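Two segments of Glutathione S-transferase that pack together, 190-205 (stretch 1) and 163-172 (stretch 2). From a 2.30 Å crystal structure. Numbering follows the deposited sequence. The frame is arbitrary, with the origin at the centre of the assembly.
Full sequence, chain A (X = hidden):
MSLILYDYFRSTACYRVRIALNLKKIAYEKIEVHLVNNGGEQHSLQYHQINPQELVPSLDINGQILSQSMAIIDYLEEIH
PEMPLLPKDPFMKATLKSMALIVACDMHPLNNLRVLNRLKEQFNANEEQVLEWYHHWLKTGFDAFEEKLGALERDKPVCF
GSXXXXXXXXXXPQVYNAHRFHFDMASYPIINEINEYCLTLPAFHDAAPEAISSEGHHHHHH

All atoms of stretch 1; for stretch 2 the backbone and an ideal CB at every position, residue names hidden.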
# COMPACT_ATOMS: atom_id res chain seq x y z
N ILE A 190 -2.59 0.17 -23.60
CA ILE A 190 -1.36 0.82 -23.16
C ILE A 190 -0.62 -0.09 -22.19
O ILE A 190 0.60 -0.23 -22.26
CB ILE A 190 -1.62 2.16 -22.46
CG1 ILE A 190 -2.46 3.09 -23.34
CG2 ILE A 190 -0.30 2.82 -22.08
CD1 ILE A 190 -2.67 4.47 -22.71
N ILE A 191 -1.39 -0.70 -21.30
CA ILE A 191 -0.83 -1.65 -20.35
C ILE A 191 -0.23 -2.86 -21.07
O ILE A 191 0.89 -3.28 -20.77
CB ILE A 191 -1.90 -2.13 -19.35
CG1 ILE A 191 -2.00 -1.12 -18.20
CG2 ILE A 191 -1.55 -3.52 -18.84
CD1 ILE A 191 -3.28 -1.23 -17.36
N ASN A 192 -0.99 -3.41 -22.01
CA ASN A 192 -0.51 -4.53 -22.81
C ASN A 192 0.80 -4.20 -23.52
O ASN A 192 1.69 -5.04 -23.60
CB ASN A 192 -1.60 -5.00 -23.79
CG ASN A 192 -2.76 -5.68 -23.08
OD1 ASN A 192 -2.60 -6.16 -21.95
ND2 ASN A 192 -3.92 -5.73 -23.73
N GLU A 193 0.93 -2.96 -24.01
CA GLU A 193 2.16 -2.51 -24.66
C GLU A 193 3.32 -2.42 -23.68
O GLU A 193 4.42 -2.89 -23.98
CB GLU A 193 1.98 -1.14 -25.29
CG GLU A 193 0.97 -1.07 -26.40
CD GLU A 193 0.65 0.36 -26.79
OE1 GLU A 193 1.10 1.29 -26.07
OE2 GLU A 193 -0.07 0.55 -27.80
N ILE A 194 3.08 -1.78 -22.53
CA ILE A 194 4.12 -1.57 -21.53
C ILE A 194 4.65 -2.89 -21.02
O ILE A 194 5.86 -3.10 -20.94
CB ILE A 194 3.57 -0.79 -20.30
CG1 ILE A 194 3.17 0.63 -20.70
CG2 ILE A 194 4.61 -0.75 -19.20
CD1 ILE A 194 2.40 1.38 -19.63
N ASN A 195 3.73 -3.79 -20.67
CA ASN A 195 4.10 -5.13 -20.23
C ASN A 195 4.97 -5.84 -21.27
O ASN A 195 6.01 -6.41 -20.93
CB ASN A 195 2.86 -5.98 -19.95
CG ASN A 195 3.22 -7.38 -19.49
OD1 ASN A 195 3.91 -7.56 -18.49
ND2 ASN A 195 2.75 -8.38 -20.21
N GLU A 196 4.52 -5.82 -22.52
CA GLU A 196 5.30 -6.41 -23.60
C GLU A 196 6.69 -5.81 -23.65
O GLU A 196 7.70 -6.52 -23.60
CB GLU A 196 4.62 -6.18 -24.95
CG GLU A 196 3.78 -7.34 -25.44
CD GLU A 196 3.71 -7.38 -26.97
OE1 GLU A 196 4.33 -6.49 -27.61
OE2 GLU A 196 3.04 -8.28 -27.53
N TYR A 197 6.75 -4.49 -23.74
CA TYR A 197 8.05 -3.83 -23.74
C TYR A 197 8.91 -4.28 -22.56
O TYR A 197 9.94 -4.93 -22.76
CB TYR A 197 7.91 -2.31 -23.73
CG TYR A 197 9.24 -1.62 -23.57
CD1 TYR A 197 10.10 -1.50 -24.63
CD2 TYR A 197 9.64 -1.14 -22.33
CE1 TYR A 197 11.33 -0.89 -24.49
CE2 TYR A 197 10.86 -0.53 -22.17
CZ TYR A 197 11.70 -0.40 -23.25
OH TYR A 197 12.93 0.21 -23.10
N CYS A 198 8.48 -3.96 -21.35
CA CYS A 198 9.26 -4.30 -20.17
C CYS A 198 9.76 -5.73 -20.18
O CYS A 198 10.87 -6.01 -19.73
CB CYS A 198 8.47 -4.02 -18.88
SG CYS A 198 8.27 -2.26 -18.51
N LEU A 199 8.95 -6.65 -20.70
CA LEU A 199 9.30 -8.06 -20.65
C LEU A 199 10.54 -8.43 -21.47
O LEU A 199 11.02 -9.56 -21.40
CB LEU A 199 8.10 -8.93 -21.00
CG LEU A 199 7.18 -8.98 -19.78
CD1 LEU A 199 5.94 -9.84 -20.00
CD2 LEU A 199 7.98 -9.46 -18.57
N THR A 200 11.06 -7.47 -22.22
CA THR A 200 12.25 -7.70 -23.04
C THR A 200 13.54 -7.26 -22.34
O THR A 200 14.64 -7.54 -22.82
CB THR A 200 12.15 -6.97 -24.37
OG1 THR A 200 12.32 -5.57 -24.15
CG2 THR A 200 10.79 -7.21 -25.02
N LEU A 201 13.41 -6.56 -21.21
CA LEU A 201 14.58 -6.18 -20.43
C LEU A 201 15.01 -7.34 -19.52
O LEU A 201 14.16 -8.02 -18.93
CB LEU A 201 14.28 -4.94 -19.60
CG LEU A 201 13.42 -3.86 -20.26
CD1 LEU A 201 12.91 -2.84 -19.24
CD2 LEU A 201 14.18 -3.17 -21.38
N PRO A 202 16.32 -7.58 -19.43
CA PRO A 202 16.90 -8.58 -18.52
C PRO A 202 16.44 -8.36 -17.08
O PRO A 202 16.10 -9.33 -16.39
CB PRO A 202 18.40 -8.29 -18.61
CG PRO A 202 18.59 -7.74 -19.95
CD PRO A 202 17.34 -7.00 -20.32
N ALA A 203 16.43 -7.11 -16.64
CA ALA A 203 16.03 -6.79 -15.27
C ALA A 203 14.64 -7.35 -14.97
O ALA A 203 14.41 -7.91 -13.89
CB ALA A 203 16.08 -5.28 -15.02
N PHE A 204 13.72 -7.21 -15.92
CA PHE A 204 12.39 -7.81 -15.75
C PHE A 204 12.43 -9.31 -15.97
O PHE A 204 11.98 -10.09 -15.13
CB PHE A 204 11.38 -7.16 -16.68
CG PHE A 204 10.91 -5.80 -16.22
CD1 PHE A 204 11.69 -4.68 -16.44
CD2 PHE A 204 9.71 -5.66 -15.56
CE1 PHE A 204 11.26 -3.43 -16.01
CE2 PHE A 204 9.28 -4.41 -15.12
CZ PHE A 204 10.05 -3.30 -15.35
N HIS A 205 12.99 -9.70 -17.11
CA HIS A 205 13.01 -11.10 -17.52
C HIS A 205 13.61 -12.02 -16.46
O HIS A 205 13.03 -13.05 -16.12
CB HIS A 205 13.78 -11.25 -18.84
CG HIS A 205 13.67 -12.61 -19.44
ND1 HIS A 205 14.71 -13.52 -19.41
CD2 HIS A 205 12.65 -13.23 -20.07
CE1 HIS A 205 14.33 -14.64 -20.01
NE2 HIS A 205 13.08 -14.48 -20.42
N UNK A 163 12.06 6.39 -19.15
CA UNK A 163 12.66 5.35 -18.33
C UNK A 163 11.62 4.56 -17.56
O UNK A 163 10.54 5.06 -17.22
CB UNK A 163 13.67 5.96 -17.36
N UNK A 164 11.94 3.30 -17.31
CA UNK A 164 11.09 2.43 -16.51
C UNK A 164 11.11 2.89 -15.05
O UNK A 164 12.14 3.35 -14.55
CB UNK A 164 11.54 0.97 -16.63
N UNK A 165 9.97 2.78 -14.37
CA UNK A 165 9.90 3.25 -13.00
C UNK A 165 9.12 2.36 -12.06
O UNK A 165 8.77 1.22 -12.40
CB UNK A 165 9.28 4.65 -12.98
N UNK A 166 8.85 2.90 -10.87
CA UNK A 166 8.12 2.20 -9.82
C UNK A 166 6.79 1.64 -10.29
O UNK A 166 6.44 0.53 -9.96
CB UNK A 166 7.88 3.14 -8.64
N UNK A 167 6.03 2.43 -11.04
CA UNK A 167 4.77 1.96 -11.57
C UNK A 167 4.95 0.74 -12.48
O UNK A 167 4.15 -0.19 -12.44
CB UNK A 167 4.08 3.09 -12.33
N UNK A 168 6.00 0.75 -13.30
CA UNK A 168 6.24 -0.39 -14.19
C UNK A 168 6.67 -1.60 -13.35
O UNK A 168 6.26 -2.73 -13.61
CB UNK A 168 7.30 -0.05 -15.24
N UNK A 169 7.48 -1.34 -12.34
CA UNK A 169 7.95 -2.38 -11.46
C UNK A 169 6.78 -3.11 -10.80
O UNK A 169 6.83 -4.33 -10.62
CB UNK A 169 8.88 -1.79 -10.40
N UNK A 170 5.72 -2.38 -10.46
CA UNK A 170 4.56 -3.00 -9.82
C UNK A 170 3.56 -3.56 -10.83
O UNK A 170 2.81 -4.48 -10.52
CB UNK A 170 3.86 -1.98 -8.92
N UNK A 171 3.57 -3.01 -12.04
CA UNK A 171 2.61 -3.39 -13.07
C UNK A 171 2.87 -4.79 -13.64
O UNK A 171 1.96 -5.60 -13.78
CB UNK A 171 2.64 -2.36 -14.20
N UNK A 172 4.13 -5.06 -13.97
CA UNK A 172 4.48 -6.33 -14.59
C UNK A 172 4.03 -7.55 -13.78
O UNK A 172 3.35 -8.42 -14.30
CB UNK A 172 5.99 -6.39 -14.80

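Position 163 is extended, and its CA-to-CB bond points away from stretch 1. No atom of stretch 1 lies within 5.5 Å of the ideal CB, so little is decided here. The residue is E163. Its OE1 accepts a hydrogen bond from the backbone N of position 164, 3.1 Å away.

Position 164 is also extended, but its CB points toward stretch 1. The ideal CB lies 4.5 Å from F204 CE1, 4.8 Å from L201 CD1 and 5.0 Å from C198 SG. These neighbours are apolar and leave room for a few more carbons. Valine, isoleucine, leucine or methionine would suit. The residue is V164, with chi1 in t. Its CG1 meets the edge of the F204 ring, 3.5 Å from CZ. Its CG2 lies 3.9 Å from L201 CD1 and 4.2 Å from C198 SG. The same CG2 is 4.3 Å from Y197 CE2, near the plane of that ring.

Position 165 has phi/psi of -140/-168 and stands right before a helix. Its CB direction is away from stretch 1. Small residues, and those common at an N-cap such as serine, aspartate or glycine, are candidates. The residue is G165. Its O accepts from the N of position 169 at 2.9 Å, within the first turn.

Positions 166 and 167 are helical and out of reach of stretch 1, which therefore does not choose between side chains. They are L166 and A167.

Position 168 points toward stretch 1. The ideal CB is 4.1 Å from C198 SG, 4.3 Å from F204 CZ and 4.8 Å from I194 CG2. Judged by these neighbours, a small or medium apolar residue would do. A polar one must find its partners elsewhere. The residue is D168. OD1 takes a hydrogen bond from G165 N at 2.8 Å, tying the start of the helix, and both carboxylate oxygens are also bonded elsewhere in the structure. OD2 merely touches I194 CG2, at 3.3 Å.

Position 169 points away, with only F204 CZ at 5.3 Å from the ideal CB. Many residues would fit; it is V169. Position 170 also points away and meets nothing. It is C170.

Position 171 points toward stretch 1, yet nothing lies within 5.5 Å of the ideal CB. A long apolar chain could reach I191 and I194. The residue is L171. Its CD2 lies 4.1 Å from both I191 CG1 and I194 CG2.

Position 172 points toward stretch 1 where the backbones come close: the CA of 172 is 5.8 Å from N195 CA. The ideal CB is 3.8 Å from F204 CE2, 4.4 Å from N195 OD1 and 5.2 Å from L199 CD2. Isoleucine, valine or leucine are plausible. The residue is I172. CG1 is 3.6 Å from F204 CE2, CD1 is 3.8 Å from C198 CB, and CG2 is 4.1 Å from L199 CD2. A water donates to I172 O at 2.9 Å and to N195 OD1 at 2.6 Å, bridging the helices.

Stretch 2, residues 163-172: EVGLADVCLI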
# COMPACT_ATOMS: atom_id res chain seq x y z
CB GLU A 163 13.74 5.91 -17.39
CG GLU A 163 15.17 5.73 -17.93
CD GLU A 163 15.59 4.26 -18.08
OE1 GLU A 163 14.78 3.43 -18.56
OE2 GLU A 163 16.75 3.94 -17.73
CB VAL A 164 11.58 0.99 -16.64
CG1 VAL A 164 10.80 0.08 -15.73
CG2 VAL A 164 11.42 0.54 -18.07
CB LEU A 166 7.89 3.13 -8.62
CG LEU A 166 7.11 2.51 -7.45
CD1 LEU A 166 7.85 1.31 -6.87
CD2 LEU A 166 6.81 3.56 -6.35
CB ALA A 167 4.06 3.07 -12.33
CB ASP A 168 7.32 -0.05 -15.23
CG ASP A 168 6.99 1.18 -16.05
OD1 ASP A 168 7.60 2.24 -15.81
OD2 ASP A 168 6.10 1.08 -16.92
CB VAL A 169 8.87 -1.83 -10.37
CG1 VAL A 169 9.22 -2.93 -9.37
CG2 VAL A 169 10.12 -1.23 -10.99
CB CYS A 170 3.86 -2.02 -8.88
SG CYS A 170 4.86 -1.56 -7.46
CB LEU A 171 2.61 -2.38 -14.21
CG LEU A 171 1.67 -2.69 -15.37
CD1 LEU A 171 0.25 -2.87 -14.86
CD2 LEU A 171 1.73 -1.60 -16.45
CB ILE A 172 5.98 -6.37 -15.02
CG1 ILE A 172 6.16 -5.67 -16.36
CG2 ILE A 172 6.49 -7.79 -15.13
CD1 ILE A 172 5.64 -4.24 -16.41
O HOH W 1 3.84 -9.62 -16.84
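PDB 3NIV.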